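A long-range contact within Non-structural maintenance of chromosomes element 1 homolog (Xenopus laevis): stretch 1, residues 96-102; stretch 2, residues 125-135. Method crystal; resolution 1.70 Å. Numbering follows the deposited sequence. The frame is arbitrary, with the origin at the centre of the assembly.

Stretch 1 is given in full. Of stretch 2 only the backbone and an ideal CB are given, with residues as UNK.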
# COMPACT_ATOMS: atom_id res chain seq x y z
N GLU A 96 17.32 5.86 -2.95
CA GLU A 96 17.69 7.24 -3.26
C GLU A 96 17.88 7.43 -4.76
O GLU A 96 17.40 8.42 -5.32
CB GLU A 96 18.95 7.64 -2.50
CG GLU A 96 18.70 7.92 -1.03
CD GLU A 96 19.91 8.53 -0.35
OE1 GLU A 96 20.60 9.35 -0.98
OE2 GLU A 96 20.16 8.18 0.82
N ASN A 97 18.58 6.51 -5.43
CA ASN A 97 18.79 6.72 -6.87
C ASN A 97 17.49 6.56 -7.64
O ASN A 97 17.29 7.24 -8.65
CB ASN A 97 19.89 5.79 -7.42
CG ASN A 97 19.57 4.32 -7.28
OD1 ASN A 97 18.66 3.92 -6.55
ND2 ASN A 97 20.35 3.49 -7.97
N GLU A 98 16.59 5.70 -7.16
CA GLU A 98 15.28 5.56 -7.79
C GLU A 98 14.46 6.84 -7.69
O GLU A 98 13.78 7.23 -8.64
CB GLU A 98 14.53 4.39 -7.15
CG GLU A 98 15.26 3.05 -7.33
CD GLU A 98 14.53 1.88 -6.71
OE1 GLU A 98 14.62 0.75 -7.26
OE2 GLU A 98 13.89 2.07 -5.66
N LEU A 99 14.51 7.51 -6.53
CA LEU A 99 13.77 8.76 -6.36
C LEU A 99 14.46 9.91 -7.09
O LEU A 99 13.78 10.85 -7.53
CB LEU A 99 13.59 9.06 -4.87
CG LEU A 99 12.62 8.08 -4.21
CD1 LEU A 99 12.43 8.39 -2.72
CD2 LEU A 99 11.28 8.09 -4.94
N GLU A 100 15.79 9.86 -7.24
CA GLU A 100 16.44 10.85 -8.10
C GLU A 100 15.91 10.74 -9.53
O GLU A 100 15.60 11.75 -10.18
CB GLU A 100 17.96 10.67 -8.09
CG GLU A 100 18.66 11.82 -8.82
CD GLU A 100 20.16 11.61 -9.00
OE1 GLU A 100 20.72 12.19 -9.97
OE2 GLU A 100 20.77 10.87 -8.20
N LEU A 101 15.77 9.51 -10.02
CA LEU A 101 15.26 9.35 -11.38
C LEU A 101 13.80 9.78 -11.45
O LEU A 101 13.39 10.40 -12.44
CB LEU A 101 15.42 7.90 -11.86
CG LEU A 101 14.93 7.62 -13.29
CD1 LEU A 101 15.66 8.51 -14.31
CD2 LEU A 101 15.12 6.14 -13.64
N PHE A 102 13.01 9.50 -10.40
CA PHE A 102 11.64 9.99 -10.39
C PHE A 102 11.61 11.51 -10.50
O PHE A 102 10.83 12.07 -11.29
CB PHE A 102 10.88 9.55 -9.11
CG PHE A 102 9.46 10.02 -9.11
CD1 PHE A 102 8.50 9.35 -9.84
CD2 PHE A 102 9.10 11.17 -8.43
CE1 PHE A 102 7.19 9.81 -9.87
CE2 PHE A 102 7.80 11.65 -8.48
CZ PHE A 102 6.85 10.96 -9.20
N UNK A 125 18.04 10.23 -18.92
CA UNK A 125 18.12 10.81 -17.58
C UNK A 125 18.84 9.88 -16.62
O UNK A 125 19.66 10.32 -15.81
CB UNK A 125 16.72 11.13 -17.05
N UNK A 126 18.54 8.59 -16.69
CA UNK A 126 19.14 7.63 -15.77
C UNK A 126 20.64 7.54 -15.99
O UNK A 126 21.41 7.37 -15.04
CB UNK A 126 18.50 6.25 -15.94
N UNK A 127 21.07 7.65 -17.25
CA UNK A 127 22.49 7.59 -17.54
C UNK A 127 23.22 8.85 -17.08
O UNK A 127 24.46 8.83 -16.99
CB UNK A 127 22.71 7.38 -19.04
N UNK A 128 22.50 9.93 -16.80
CA UNK A 128 23.11 11.18 -16.36
C UNK A 128 23.09 11.33 -14.84
O UNK A 128 23.65 12.31 -14.33
CB UNK A 128 22.39 12.37 -17.01
N UNK A 129 22.44 10.41 -14.14
CA UNK A 129 22.36 10.48 -12.68
C UNK A 129 23.74 10.51 -12.06
O UNK A 129 24.65 9.80 -12.48
CB UNK A 129 21.57 9.30 -12.13
N UNK A 130 23.86 11.30 -11.00
CA UNK A 130 25.09 11.38 -10.22
C UNK A 130 25.16 10.33 -9.12
O UNK A 130 26.16 10.29 -8.40
CB UNK A 130 25.22 12.77 -9.60
N UNK A 131 24.14 9.49 -8.98
CA UNK A 131 24.09 8.43 -7.98
C UNK A 131 24.43 7.09 -8.63
O UNK A 131 24.83 7.01 -9.80
CB UNK A 131 22.71 8.37 -7.32
N UNK A 132 24.25 6.01 -7.86
CA UNK A 132 24.55 4.66 -8.34
C UNK A 132 23.77 4.37 -9.62
O UNK A 132 22.56 4.56 -9.67
CB UNK A 132 24.22 3.62 -7.27
N UNK A 133 24.48 3.91 -10.66
CA UNK A 133 23.85 3.78 -11.97
C UNK A 133 22.90 2.59 -12.01
O UNK A 133 23.09 1.58 -11.34
CB UNK A 133 24.91 3.64 -13.06
N UNK A 134 21.84 2.75 -12.81
CA UNK A 134 20.82 1.73 -13.01
C UNK A 134 20.88 1.23 -14.45
O UNK A 134 21.00 2.03 -15.38
CB UNK A 134 19.43 2.28 -12.68
N UNK A 135 20.80 -0.08 -14.62
CA UNK A 135 20.72 -0.68 -15.95
C UNK A 135 19.37 -0.38 -16.60
O UNK A 135 18.40 -0.02 -15.93
CB UNK A 135 20.94 -2.19 -15.87

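Stretch 1 is a helix that offers stretch 2 a row of three side chains: Asn97 and Glu100, whose CA-to-CB bonds point toward it, and Leu101, set sideways. The chain opposite leaves a helix and runs on as loop, so its positions share these three side chains unevenly, and several face none.

Position 125 is helical and aims its CB toward the end of Leu101, with CD1 of Leu101 3.9 Å from the ideal CB. Any aliphatic residue would suit. It is Leu125, whose CB makes that apolar contact at 3.9 Å from Leu101 CD1. At position 126 the CB points sideways, 4.0 Å from the same methyl, and the backbone is close as well, its N lying 3.7 Å from Leu101 CD1. A small apolar side chain is enough here, and Ala126 packs its CB at 4.0 Å from Leu101 CD1.

Positions 127 and 128 find nothing of stretch 1 near their CB, so polar residues fit easily. They are Asp127 and Glu128; the end of Glu128 leads away.

Position 129 points toward the helix, between the carboxylate of Glu100 and the flank of Leu101. A branched aliphatic chain could reach past the acid to the helix surface; a polar group able to donate to Glu100 is also conceivable. The deposited Leu129, with chi1 m and chi2 t, takes the first course. Its CD1 lies 4.3 Å from Leu101 CB, while its CD2 comes within 3.2 Å of Glu100 OE1.

At position 130 the CB is sideways, and the backbone does the work: its N donates a weak hydrogen bond to Glu100 OE1, 3.4 Å away. The side chain is little constrained, although proline would lack the donor. Gln130 fills it, its side chain coming no nearer than 4.5 Å, from CB to Glu100 OE1.

Position 131 is the most demanding. The ideal CB is a tight 3.3 Å from Glu100 OE2 and 3.8 Å from Asn97 CB, so a small side chain with a donor is favoured, serine or perhaps threonine. It is Ser131, in rotamer p, and its OG donates to Glu100 OE2 over a very short 2.4 Å. The same OG lies 3.5 Å from Asn97 CB.

Position 132 contributes chiefly its carbonyl: Asn97 ND2 donates to that O at 3.0 Å, with a nearly straight N-H...O angle of 179°. Because the CB points sideways, many side chains would serve. In Lys132 the CB sits 3.9 Å from Asn97 ND2, and the chain's end leads away.

Position 133 points away and could be polar; Lys133 turns back to its own stretch, NZ forming a salt bridge with Asp127 OD1 at 3.2 Å.

Position 134 points toward the helix, but its ideal CB is still 5.0 Å from Asn97 ND2. A long, flexible apolar chain can span that gap. Met134 closes it with CG, 3.5 Å from Asn97 ND2, and runs on to place CE 3.7 Å from Leu101 CD2 and 3.5 Å from Asn97 O.

Position 135 is out of reach and sits at the N-cap position of a following helix, a place often given to Ser, Thr, Asp or Asn; here it is Lys135.

Stretch 2 125-135: LADELQSKKMK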
# COMPACT_ATOMS: atom_id res chain seq x y z
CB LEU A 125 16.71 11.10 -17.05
CG LEU A 125 15.94 12.18 -17.80
CD1 LEU A 125 14.50 12.22 -17.26
CD2 LEU A 125 16.62 13.53 -17.64
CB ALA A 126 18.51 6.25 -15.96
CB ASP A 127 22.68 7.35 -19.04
CG ASP A 127 24.06 6.81 -19.38
OD1 ASP A 127 24.48 5.82 -18.73
OD2 ASP A 127 24.71 7.37 -20.29
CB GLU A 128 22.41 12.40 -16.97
CG GLU A 128 22.68 12.63 -18.45
CD GLU A 128 24.12 13.06 -18.70
OE1 GLU A 128 24.41 14.28 -18.61
OE2 GLU A 128 24.95 12.17 -18.96
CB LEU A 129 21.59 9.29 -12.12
CG LEU A 129 20.13 9.03 -12.47
CD1 LEU A 129 19.74 7.70 -11.92
CD2 LEU A 129 19.22 10.06 -11.88
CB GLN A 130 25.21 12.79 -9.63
CG GLN A 130 25.16 13.87 -10.70
CD GLN A 130 25.08 15.27 -10.13
OE1 GLN A 130 24.02 15.70 -9.67
NE2 GLN A 130 26.20 15.99 -10.15
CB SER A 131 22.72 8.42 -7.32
OG SER A 131 21.71 8.61 -8.30
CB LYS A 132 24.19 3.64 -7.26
CG LYS A 132 24.44 2.19 -7.65
CD LYS A 132 24.35 1.29 -6.43
CE LYS A 132 24.63 -0.17 -6.76
NZ LYS A 132 23.43 -0.84 -7.35
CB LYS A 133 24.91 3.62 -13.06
CG LYS A 133 25.62 4.90 -13.40
CD LYS A 133 24.66 5.98 -13.87
CE LYS A 133 25.39 6.94 -14.77
NZ LYS A 133 26.00 6.23 -15.93
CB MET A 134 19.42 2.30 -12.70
CG MET A 134 19.23 2.66 -11.23
SD MET A 134 17.59 3.33 -10.82
CE MET A 134 17.73 5.02 -11.32
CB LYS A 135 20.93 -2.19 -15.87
CG LYS A 135 22.23 -2.61 -15.19
CD LYS A 135 23.43 -2.12 -15.98
CE LYS A 135 24.74 -2.62 -15.40
NZ LYS A 135 25.90 -2.09 -16.17
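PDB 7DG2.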